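Local structure of acyl-CoA dehydrogenase (Mycobacterium thermoresistibile, 3PFD) at residues Ser65-Pro70 / Gln76-Val81; Ala82-Ile87 / Ile259-Val264; Glu89-Arg92 / Ala97-Ile100; Lys121-Ala126 / Ser176-Val181. The protein catalyses the FAD-dependent dehydrogenation of saturated acyl-CoA to 2,3-dehydroacyl-CoA, passing the electrons to an acceptor. All coordinates share one frame; numbering follows the deposited sequence.

Interaction 1 of 4, residues Ser65-Pro70 / Gln76-Val81; sequences SAIHVP and QGADSV
The planar carbonyl groups of Ile67 and Val69 take the backbone donors of 76-81: Ala78 N hydrogen-bonds to Ile67 O at 2.9 Å, and Gly77 N to Val69 O at 3.0 Å. The other flat group, the imidazole of His68, carries Val69 CG2 over one face, displaced toward the rim; the CB of His68 points away from 76-81, and NE2 is hydrogen-bonded to Thr108. Residues Ala66 to Val69 form a type I turn within the connection between helices 53-61 and 80-91 of the N-terminal helical domain, and the returning chain runs against that turn. Ile67 CG1 sits between its own N and carbonyl carbon (chi1 71°), which lays it against Ala78 CB at 3.7 Å, with CD1 similarly near. Ala78 CB also lies 3.4 Å from Ile67 O. Gln76 adds its CB, 3.7 Å from Ile67 O, before the chain bends at chi2 and leads off. Gly77 has positive phi, and its CA comes to 4.1 Å from Pro70 CA. One water joins Ala66 O to Gln76 N; another donates to both His68 O and Ala78 O. Beyond, Asp79 N-caps helix 80-91 through OD1 to Ala82 N.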
loop_
_atom_site.group_PDB
_atom_site.type_symbol
_atom_site.label_atom_id
_atom_site.label_comp_id
_atom_site.label_asym_id
_atom_site.label_seq_id
_atom_site.Cartn_x
_atom_site.Cartn_y
_atom_site.Cartn_z
ATOM N N SER C 65 17.495 -14.731 -29.895
ATOM C CA SER C 65 17.912 -13.360 -29.616
ATOM C C SER C 65 17.015 -12.269 -30.193
ATOM O O SER C 65 17.059 -11.124 -29.728
ATOM C CB SER C 65 19.353 -13.141 -30.057
ATOM O OG SER C 65 19.408 -13.049 -31.460
ATOM N N ALA C 66 16.228 -12.598 -31.216
ATOM C CA ALA C 66 15.350 -11.600 -31.835
ATOM C C ALA C 66 14.199 -12.274 -32.583
ATOM O O ALA C 66 14.038 -12.077 -33.808
ATOM C CB ALA C 66 16.171 -10.675 -32.781
ATOM N N ILE C 67 13.409 -13.071 -31.856
ATOM C CA ILE C 67 12.418 -13.949 -32.498
ATOM C C ILE C 67 11.248 -13.216 -33.156
ATOM O O ILE C 67 10.501 -13.819 -33.914
ATOM C CB ILE C 67 11.893 -15.059 -31.559
ATOM C CG1 ILE C 67 10.984 -14.475 -30.471
ATOM C CG2 ILE C 67 13.067 -15.869 -30.981
ATOM C CD1 ILE C 67 10.508 -15.497 -29.466
ATOM N N HIS C 68 11.119 -11.924 -32.876
ATOM C CA HIS C 68 10.021 -11.098 -33.396
ATOM C C HIS C 68 10.209 -10.710 -34.875
ATOM O O HIS C 68 9.234 -10.363 -35.553
ATOM C CB HIS C 68 9.904 -9.817 -32.565
ATOM C CG HIS C 68 11.116 -8.944 -32.680
ATOM N ND1 HIS C 68 12.287 -9.220 -32.012
ATOM C CD2 HIS C 68 11.365 -7.855 -33.452
ATOM C CE1 HIS C 68 13.199 -8.318 -32.340
ATOM N NE2 HIS C 68 12.664 -7.478 -33.213
ATOM N N VAL C 69 11.454 -10.726 -35.361
ATOM C CA VAL C 69 11.733 -10.307 -36.744
ATOM C C VAL C 69 10.891 -11.162 -37.704
ATOM O O VAL C 69 10.928 -12.392 -37.625
ATOM C CB VAL C 69 13.247 -10.419 -37.113
ATOM C CG1 VAL C 69 13.480 -9.888 -38.524
ATOM C CG2 VAL C 69 14.124 -9.644 -36.111
ATOM N N PRO C 70 10.110 -10.513 -38.587
ATOM C CA PRO C 70 9.251 -11.246 -39.519
ATOM C C PRO C 70 10.013 -12.272 -40.361
ATOM O O PRO C 70 11.208 -12.093 -40.632
ATOM C CB PRO C 70 8.670 -10.140 -40.404
ATOM C CG PRO C 70 8.652 -8.941 -39.516
ATOM C CD PRO C 70 9.963 -9.057 -38.757
ATOM N N GLN C 76 12.300 -15.707 -37.120
ATOM C CA GLN C 76 11.359 -16.728 -36.656
ATOM C C GLN C 76 9.902 -16.288 -36.820
ATOM O O GLN C 76 9.000 -17.116 -36.761
ATOM C CB GLN C 76 11.598 -17.088 -35.181
ATOM C CG GLN C 76 12.996 -17.531 -34.851
ATOM C CD GLN C 76 13.250 -19.017 -35.051
ATOM O OE1 GLN C 76 12.354 -19.865 -34.941
ATOM N NE2 GLN C 76 14.495 -19.336 -35.307
ATOM N N GLY C 77 9.674 -14.994 -37.001
ATOM C CA GLY C 77 8.315 -14.472 -37.085
ATOM C C GLY C 77 7.405 -14.900 -35.936
ATOM O O GLY C 77 6.222 -15.130 -36.137
ATOM N N ALA C 78 7.953 -14.987 -34.725
ATOM C CA ALA C 78 7.177 -15.381 -33.556
ATOM C C ALA C 78 6.150 -14.310 -33.172
ATOM O O ALA C 78 6.351 -13.116 -33.402
ATOM C CB ALA C 78 8.098 -15.705 -32.379
ATOM N N ASP C 79 5.040 -14.749 -32.609
ATOM C CA ASP C 79 4.002 -13.835 -32.159
ATOM C C ASP C 79 4.508 -13.089 -30.901
ATOM O O ASP C 79 5.482 -13.511 -30.263
ATOM C CB ASP C 79 2.713 -14.613 -31.869
ATOM C CG ASP C 79 2.848 -15.515 -30.649
ATOM O OD1 ASP C 79 2.945 -14.986 -29.526
ATOM O OD2 ASP C 79 2.890 -16.751 -30.802
ATOM N N SER C 80 3.845 -11.989 -30.555
ATOM C CA SER C 80 4.372 -11.060 -29.547
ATOM C C SER C 80 4.305 -11.595 -28.122
ATOM O O SER C 80 5.051 -11.129 -27.251
ATOM C CB SER C 80 3.645 -9.726 -29.631
ATOM O OG SER C 80 2.267 -9.920 -29.366
ATOM N N VAL C 81 3.401 -12.542 -27.874
ATOM C CA VAL C 81 3.349 -13.222 -26.576
ATOM C C VAL C 81 4.587 -14.135 -26.437
ATOM O O VAL C 81 5.218 -14.181 -25.368
ATOM C CB VAL C 81 2.026 -14.051 -26.374
ATOM C CG1 VAL C 81 2.052 -14.820 -25.077
ATOM C CG2 VAL C 81 0.768 -13.166 -26.440
HETATM O O HOH W 1 14.165 -14.135 -35.711
HETATM O O HOH W 2 6.938 -11.821 -35.582
#

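Interaction 2 of 4, residues Ala82-Ile87 / Ile259-Val264; sequences ATCIVI and IGAQAV
Cys84 and Ala261 bring two helical backbones to a CA–CA separation of 5.5 Å, and Ile87 and Gln262 follow at 5.7 Å, spacings close enough for the backbone of one helix to be touched by the other. The small side chain of Ala261 fits this spacing. Its CB points at helix 80-91 and meets Cys84 O at 3.5 Å and Cys84 CB at 3.7 Å. The sulfur plays a lesser part: with SG opposite the carbonyl carbon and next to the backbone N (chi1 -72°), it passes Ala261 CB at 4.1 Å. Further along, Ile87 uses its CG2 branch, which is 4.0 Å from Gln262 CB, and the two side chains meet at a slant. No hydrogen bond spans the two segments. Gln262 meets Ile87 CG2 with its CB and backbone N; of its side chain only CB takes part. Beyond CB the chain runs out extended (chi1 177°, chi2 -177°) and delivers the amide to partners elsewhere, OE1 to Tyr376 OH and NE2 to helix 95-114. Both ends of this buried amide are thus bonded, which fixes its rotation, about 9 Å from the bound reduced flavin. Ala316 and Val312 of helix 292-321 also touch Cys84 and Ala261 respectively. The arrangement is close helix–helix packing through small residues, here joining the N-terminal and C-terminal helical domains of the acyl-CoA dehydrogenase fold.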
loop_
_atom_site.group_PDB
_atom_site.type_symbol
_atom_site.label_atom_id
_atom_site.label_comp_id
_atom_site.label_asym_id
_atom_site.label_seq_id
_atom_site.Cartn_x
_atom_site.Cartn_y
_atom_site.Cartn_z
ATOM N N ALA C 82 4.930 -14.856 -27.510
ATOM C CA ALA C 82 6.128 -15.703 -27.512
ATOM C C ALA C 82 7.380 -14.849 -27.201
ATOM O O ALA C 82 8.199 -15.197 -26.338
ATOM C CB ALA C 82 6.278 -16.445 -28.849
ATOM N N THR C 83 7.492 -13.711 -27.877
ATOM C CA THR C 83 8.557 -12.765 -27.609
ATOM C C THR C 83 8.583 -12.330 -26.132
ATOM O O THR C 83 9.667 -12.336 -25.546
ATOM C CB THR C 83 8.482 -11.571 -28.546
ATOM O OG1 THR C 83 8.682 -12.034 -29.889
ATOM C CG2 THR C 83 9.560 -10.558 -28.222
ATOM N N CYS C 84 7.418 -12.023 -25.529
ATOM C CA CYS C 84 7.359 -11.714 -24.085
ATOM C C CYS C 84 7.863 -12.870 -23.215
ATOM O O CYS C 84 8.581 -12.660 -22.231
ATOM C CB CYS C 84 5.945 -11.293 -23.617
ATOM S SG CYS C 84 5.388 -9.674 -24.130
ATOM N N ILE C 85 7.454 -14.092 -23.533
ATOM C CA ILE C 85 7.860 -15.251 -22.722
ATOM C C ILE C 85 9.388 -15.435 -22.731
ATOM O O ILE C 85 9.997 -15.755 -21.716
ATOM C CB ILE C 85 7.058 -16.536 -23.129
ATOM C CG1 ILE C 85 5.593 -16.393 -22.659
ATOM C CG2 ILE C 85 7.731 -17.803 -22.554
ATOM C CD1 ILE C 85 4.555 -17.353 -23.321
ATOM N N VAL C 86 10.008 -15.193 -23.885
ATOM C CA VAL C 86 11.476 -15.292 -24.028
ATOM C C VAL C 86 12.127 -14.264 -23.099
ATOM O O VAL C 86 12.937 -14.614 -22.212
ATOM C CB VAL C 86 11.928 -15.163 -25.541
ATOM C CG1 VAL C 86 13.480 -14.975 -25.709
ATOM C CG2 VAL C 86 11.473 -16.375 -26.306
ATOM N N ILE C 87 11.703 -13.009 -23.225
ATOM C CA ILE C 87 12.268 -11.932 -22.415
ATOM C C ILE C 87 12.096 -12.184 -20.918
ATOM O O ILE C 87 13.050 -12.029 -20.148
ATOM C CB ILE C 87 11.698 -10.579 -22.848
ATOM C CG1 ILE C 87 12.263 -10.236 -24.231
ATOM C CG2 ILE C 87 11.977 -9.468 -21.814
ATOM C CD1 ILE C 87 11.376 -9.332 -25.029
ATOM N N ILE C 259 8.870 -4.874 -21.442
ATOM C CA ILE C 259 9.439 -4.459 -20.164
ATOM C C ILE C 259 8.553 -4.926 -19.000
ATOM O O ILE C 259 9.046 -5.309 -17.951
ATOM C CB ILE C 259 9.723 -2.947 -20.116
ATOM C CG1 ILE C 259 10.770 -2.569 -21.192
ATOM C CG2 ILE C 259 10.193 -2.518 -18.714
ATOM C CD1 ILE C 259 12.069 -3.385 -21.167
ATOM N N GLY C 260 7.249 -4.944 -19.202
ATOM C CA GLY C 260 6.369 -5.652 -18.264
ATOM C C GLY C 260 6.806 -7.098 -18.097
ATOM O O GLY C 260 6.919 -7.609 -16.957
ATOM N N ALA C 261 7.041 -7.778 -19.225
ATOM C CA ALA C 261 7.434 -9.195 -19.204
ATOM C C ALA C 261 8.759 -9.401 -18.484
ATOM O O ALA C 261 8.958 -10.381 -17.753
ATOM C CB ALA C 261 7.517 -9.760 -20.647
ATOM N N GLN C 262 9.691 -8.493 -18.735
ATOM C CA GLN C 262 10.963 -8.498 -18.017
ATOM C C GLN C 262 10.755 -8.431 -16.483
ATOM O O GLN C 262 11.365 -9.192 -15.700
ATOM C CB GLN C 262 11.820 -7.319 -18.501
ATOM C CG GLN C 262 13.156 -7.161 -17.789
ATOM C CD GLN C 262 13.893 -5.942 -18.287
ATOM O OE1 GLN C 262 13.575 -4.822 -17.913
ATOM N NE2 GLN C 262 14.859 -6.153 -19.173
ATOM N N ALA C 263 9.901 -7.503 -16.083
ATOM C CA ALA C 263 9.613 -7.278 -14.678
ATOM C C ALA C 263 8.931 -8.515 -14.103
ATOM O O ALA C 263 9.250 -8.938 -12.984
ATOM C CB ALA C 263 8.735 -6.049 -14.503
ATOM N N VAL C 264 8.004 -9.099 -14.857
ATOM C CA VAL C 264 7.335 -10.343 -14.414
ATOM C C VAL C 264 8.420 -11.412 -14.168
ATOM O O VAL C 264 8.420 -12.071 -13.134
ATOM C CB VAL C 264 6.247 -10.834 -15.442
ATOM C CG1 VAL C 264 5.765 -12.292 -15.137
ATOM C CG2 VAL C 264 5.012 -9.908 -15.458
#

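Interaction 3 of 4, residues Glu89-Arg92 / Ala97-Ile100; sequences EVAR and ASLI
Two consecutive helices joined by a short connection, 80-91 and 95-114, bring Val90 and Ala91 against Ala97 and Ser98. The closest pair of backbones is Ala91 with Ser98, whose CA atoms are 4.9 Å apart. Val90 makes the contact with one branch: CG1, anti to the backbone N (chi1 178°), reaches over the start of the next helix, 3.4 Å from Ser98 N and 3.7 Å from Ala97 CB. Beside it Ser98 presents its CB, 3.6 Å from Ala91 CB and equally near Ala91 N, a close fit between two small side chains. The serine hydroxyl occupies the position between its own backbone N and carbonyl carbon (chi1 77°), with OG 3.7 Å from Ala91 CB. Two hydrogen bonds grip this buried OG, one to Cys95 O in the preceding turn and one from Gln262 NE2, which ties the helix pair to helix 256-280. On the far side of the first helix the charges find partners elsewhere, Glu89 with Arg27 and Arg31, and Arg92 with Glu35 and Asp272. Ile38 of helix 24-47 touches both Val90 and Ala97, while Leu59 of helix 53-61 also packs on Val90. Such a pair of consecutive helices joined by a short connection, packed through small residues and one valine methyl, belongs here to the core of the N-terminal helical domain.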
loop_
_atom_site.group_PDB
_atom_site.type_symbol
_atom_site.label_atom_id
_atom_site.label_comp_id
_atom_site.label_asym_id
_atom_site.label_seq_id
_atom_site.Cartn_x
_atom_site.Cartn_y
_atom_site.Cartn_z
ATOM N N GLU C 89 11.606 -15.157 -19.378
ATOM C CA GLU C 89 12.371 -16.309 -18.892
ATOM C C GLU C 89 13.866 -16.000 -18.763
ATOM O O GLU C 89 14.567 -16.554 -17.884
ATOM C CB GLU C 89 12.133 -17.546 -19.762
ATOM C CG GLU C 89 10.744 -18.196 -19.542
ATOM C CD GLU C 89 10.552 -18.767 -18.126
ATOM O OE1 GLU C 89 11.543 -19.128 -17.477
ATOM O OE2 GLU C 89 9.405 -18.834 -17.652
ATOM N N VAL C 90 14.362 -15.121 -19.627
ATOM C CA VAL C 90 15.755 -14.703 -19.515
ATOM C C VAL C 90 15.870 -13.777 -18.279
ATOM O O VAL C 90 16.780 -13.939 -17.487
ATOM C CB VAL C 90 16.328 -14.058 -20.827
ATOM C CG1 VAL C 90 17.779 -13.603 -20.638
ATOM C CG2 VAL C 90 16.309 -15.050 -21.973
ATOM N N ALA C 91 14.916 -12.861 -18.088
ATOM C CA ALA C 91 15.003 -11.885 -16.979
ATOM C C ALA C 91 14.929 -12.536 -15.595
ATOM O O ALA C 91 15.484 -12.015 -14.597
ATOM C CB ALA C 91 13.911 -10.830 -17.118
ATOM N N ARG C 92 14.220 -13.663 -15.553
ATOM C CA ARG C 92 14.123 -14.524 -14.377
ATOM C C ARG C 92 15.496 -14.906 -13.841
ATOM O O ARG C 92 15.628 -15.141 -12.625
ATOM C CB ARG C 92 13.340 -15.804 -14.734
ATOM C CG ARG C 92 12.920 -16.695 -13.569
ATOM C CD ARG C 92 11.932 -17.777 -14.020
ATOM N NE ARG C 92 11.871 -18.829 -13.014
ATOM C CZ ARG C 92 12.715 -19.866 -12.939
ATOM N NH1 ARG C 92 13.663 -20.062 -13.868
ATOM N NH2 ARG C 92 12.589 -20.742 -11.938
ATOM N N ALA C 97 21.011 -9.678 -19.366
ATOM C CA ALA C 97 20.894 -10.574 -20.509
ATOM C C ALA C 97 19.559 -10.426 -21.235
ATOM O O ALA C 97 19.523 -10.460 -22.476
ATOM C CB ALA C 97 21.127 -12.043 -20.067
ATOM N N SER C 98 18.463 -10.285 -20.465
ATOM C CA SER C 98 17.122 -10.114 -21.040
ATOM C C SER C 98 17.032 -8.902 -21.978
ATOM O O SER C 98 16.194 -8.862 -22.881
ATOM C CB SER C 98 16.021 -10.038 -19.942
ATOM O OG SER C 98 15.999 -8.754 -19.317
ATOM N N LEU C 99 17.922 -7.933 -21.779
ATOM C CA LEU C 99 17.919 -6.732 -22.611
ATOM C C LEU C 99 18.467 -6.980 -24.028
ATOM O O LEU C 99 18.329 -6.123 -24.906
ATOM C CB LEU C 99 18.667 -5.596 -21.897
ATOM C CG LEU C 99 17.911 -4.960 -20.715
ATOM C CD1 LEU C 99 18.849 -4.135 -19.834
ATOM C CD2 LEU C 99 16.789 -4.077 -21.231
ATOM N N ILE C 100 19.083 -8.136 -24.257
ATOM C CA ILE C 100 19.504 -8.512 -25.626
ATOM C C ILE C 100 18.249 -8.702 -26.488
ATOM O O ILE C 100 18.039 -7.942 -27.467
ATOM C CB ILE C 100 20.419 -9.780 -25.622
ATOM C CG1 ILE C 100 21.721 -9.508 -24.852
ATOM C CG2 ILE C 100 20.682 -10.303 -27.056
ATOM C CD1 ILE C 100 22.404 -10.795 -24.369
#

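Interaction 4 of 4, residues Lys121-Ala126 / Ser176-Val181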
loop_
_atom_site.group_PDB
_atom_site.type_symbol
_atom_site.label_atom_id
_atom_site.label_comp_id
_atom_site.label_asym_id
_atom_site.label_seq_id
_atom_site.Cartn_x
_atom_site.Cartn_y
_atom_site.Cartn_z
ATOM N N LYS C 121 15.415 -4.716 -45.570
ATOM C CA LYS C 121 16.254 -5.782 -46.093
ATOM C C LYS C 121 17.734 -5.617 -45.693
ATOM O O LYS C 121 18.415 -6.592 -45.480
ATOM C CB LYS C 121 16.064 -5.927 -47.620
ATOM N N GLN C 122 18.205 -4.377 -45.574
ATOM C CA GLN C 122 19.568 -4.067 -45.135
ATOM C C GLN C 122 19.848 -4.427 -43.672
ATOM O O GLN C 122 20.943 -4.883 -43.337
ATOM C CB GLN C 122 19.839 -2.580 -45.306
ATOM C CG GLN C 122 20.723 -2.223 -46.465
ATOM C CD GLN C 122 20.584 -0.771 -46.852
ATOM O OE1 GLN C 122 21.472 0.034 -46.593
ATOM N NE2 GLN C 122 19.453 -0.424 -47.465
ATOM N N VAL C 123 18.847 -4.205 -42.819
ATOM C CA VAL C 123 19.022 -4.237 -41.361
ATOM C C VAL C 123 18.568 -5.531 -40.710
ATOM O O VAL C 123 19.328 -6.149 -40.005
ATOM C CB VAL C 123 18.285 -3.047 -40.669
ATOM C CG1 VAL C 123 18.334 -3.203 -39.141
ATOM C CG2 VAL C 123 18.872 -1.728 -41.094
ATOM N N LEU C 124 17.330 -5.935 -40.967
ATOM C CA LEU C 124 16.695 -7.036 -40.242
ATOM C C LEU C 124 17.309 -8.434 -40.374
ATOM O O LEU C 124 17.275 -9.189 -39.404
ATOM C CB LEU C 124 15.187 -7.078 -40.533
ATOM C CG LEU C 124 14.446 -5.766 -40.255
ATOM C CD1 LEU C 124 13.063 -5.811 -40.851
ATOM C CD2 LEU C 124 14.399 -5.466 -38.756
ATOM N N PRO C 125 17.846 -8.800 -41.556
ATOM C CA PRO C 125 18.444 -10.140 -41.674
ATOM C C PRO C 125 19.611 -10.399 -40.701
ATOM O O PRO C 125 19.698 -11.478 -40.122
ATOM C CB PRO C 125 18.912 -10.186 -43.134
ATOM C CG PRO C 125 17.979 -9.276 -43.843
ATOM C CD PRO C 125 17.725 -8.146 -42.875
ATOM N N ALA C 126 20.488 -9.416 -40.521
ATOM C CA ALA C 126 21.582 -9.544 -39.566
ATOM C C ALA C 126 21.068 -9.626 -38.115
ATOM O O ALA C 126 21.614 -10.372 -37.308
ATOM C CB ALA C 126 22.579 -8.396 -39.739
ATOM N N SER C 176 26.081 -2.862 -30.076
ATOM C CA SER C 176 25.170 -2.858 -31.212
ATOM C C SER C 176 25.856 -2.503 -32.535
ATOM O O SER C 176 26.835 -1.745 -32.563
ATOM C CB SER C 176 23.966 -1.939 -30.953
ATOM O OG SER C 176 23.059 -2.549 -30.040
ATOM N N THR C 177 25.303 -3.063 -33.612
ATOM C CA THR C 177 25.705 -2.797 -34.984
ATOM C C THR C 177 24.806 -1.715 -35.601
ATOM O O THR C 177 25.304 -0.808 -36.286
ATOM C CB THR C 177 25.647 -4.101 -35.819
ATOM O OG1 THR C 177 26.597 -5.050 -35.304
ATOM C CG2 THR C 177 25.962 -3.845 -37.293
ATOM N N TRP C 178 23.496 -1.799 -35.322
ATOM C CA TRP C 178 22.493 -0.903 -35.892
ATOM C C TRP C 178 21.797 -0.110 -34.801
ATOM O O TRP C 178 21.491 -0.638 -33.733
ATOM C CB TRP C 178 21.445 -1.696 -36.652
ATOM C CG TRP C 178 21.878 -2.165 -38.028
ATOM C CD1 TRP C 178 22.144 -3.449 -38.415
ATOM C CD2 TRP C 178 22.041 -1.352 -39.190
ATOM N NE1 TRP C 178 22.463 -3.481 -39.758
ATOM C CE2 TRP C 178 22.413 -2.206 -40.252
ATOM C CE3 TRP C 178 21.920 0.021 -39.434
ATOM C CZ2 TRP C 178 22.682 -1.726 -41.548
ATOM C CZ3 TRP C 178 22.183 0.498 -40.718
ATOM C CH2 TRP C 178 22.551 -0.379 -41.760
ATOM N N TYR C 179 21.539 1.158 -35.091
ATOM C CA TYR C 179 20.988 2.084 -34.109
ATOM C C TYR C 179 19.863 2.842 -34.777
ATOM O O TYR C 179 20.069 3.449 -35.823
ATOM C CB TYR C 179 22.041 3.096 -33.640
ATOM C CG TYR C 179 23.179 2.550 -32.776
ATOM C CD1 TYR C 179 24.220 1.807 -33.336
ATOM C CD2 TYR C 179 23.234 2.819 -31.403
ATOM C CE1 TYR C 179 25.273 1.308 -32.559
ATOM C CE2 TYR C 179 24.301 2.322 -30.606
ATOM C CZ TYR C 179 25.315 1.582 -31.196
ATOM O OH TYR C 179 26.368 1.100 -30.436
ATOM N N THR C 180 18.685 2.821 -34.157
ATOM C CA THR C 180 17.576 3.677 -34.573
ATOM C C THR C 180 17.730 5.008 -33.840
ATOM O O THR C 180 17.529 5.085 -32.621
ATOM C CB THR C 180 16.228 3.001 -34.252
ATOM O OG1 THR C 180 16.163 1.743 -34.931
ATOM C CG2 THR C 180 15.026 3.861 -34.643
ATOM N N VAL C 181 18.113 6.045 -34.578
ATOM C CA VAL C 181 18.364 7.361 -33.983
ATOM C C VAL C 181 17.287 8.369 -34.392
ATOM O O VAL C 181 16.941 8.481 -35.585
ATOM C CB VAL C 181 19.764 7.905 -34.391
ATOM C CG1 VAL C 181 20.065 9.211 -33.666
ATOM C CG2 VAL C 181 20.869 6.879 -34.123
#
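Two chi1 torsions set up the meeting of Val123 and Trp178. The valine holds CG1 anti to its backbone N (chi1 173°) and CG2 next to that N, placing both methyls over the indole; the tryptophan keeps CG opposite its carbonyl carbon (chi1 -78°), and the ring reaches across to helix 117-129. As a result Val123 CG2 sits squarely over the benzene part of the indole, 3.6 Å from the centroid of the six-membered ring and only 8° off its normal, a CH-pi contact over the face. Its distances to the six ring atoms of Trp178, CD2, CE2, CE3, CZ2, CZ3 and CH2, run only from 3.7 to 4.0 Å, as expected of a centred methyl. The second methyl serves the pyrrole part: Val123 CG1 is 3.9 Å from Trp178 CG and just as far from CD1. Thus one face of the indole is met by the two branches of a single residue. The helix backbone adds to this, with Val123 CA 3.9 Å from Trp178 NE1 and Gln122 O 4.0 Å from Trp178 CZ2, the latter approaching obliquely. No hydrogen bond joins the two segments. The Gln122 amide turns to Glu118 O through NE2, with a weak bond to Asp235. Trp178 also packs edge-to-face with His200, and Val123 touches Met198 and Leu111. An aromatic side chain on a sheet, covered by an aliphatic one from a helix, here forms part of the interface between the N-terminal helical domain and the middle beta domain of an acyl-CoA dehydrogenase.

Overall arrangement
Interactions 1, 2 and 3 share helix 80-91 and follow it from its start to its end. The first two touch where Ile67 CD1 packs 3.4 Å from Val86 CG2. Interactions 2 and 3, with centres about 8 Å apart, are joined by the 2.8 Å Gln262 NE2–Ser98 OG hydrogen bond, and Ala91 CB lies 3.3 Å from Gln262 O. Interaction 4 is remote from interactions 2 and 3 (centres about 22 and 21 Å away), but meets interaction 1 through Val69 CG1 and Leu124 CB, 3.9 Å apart. The side chains of Gln262, Ser98 and Trp178 lie about 9, 12 and 13 Å from a bound reduced flavin.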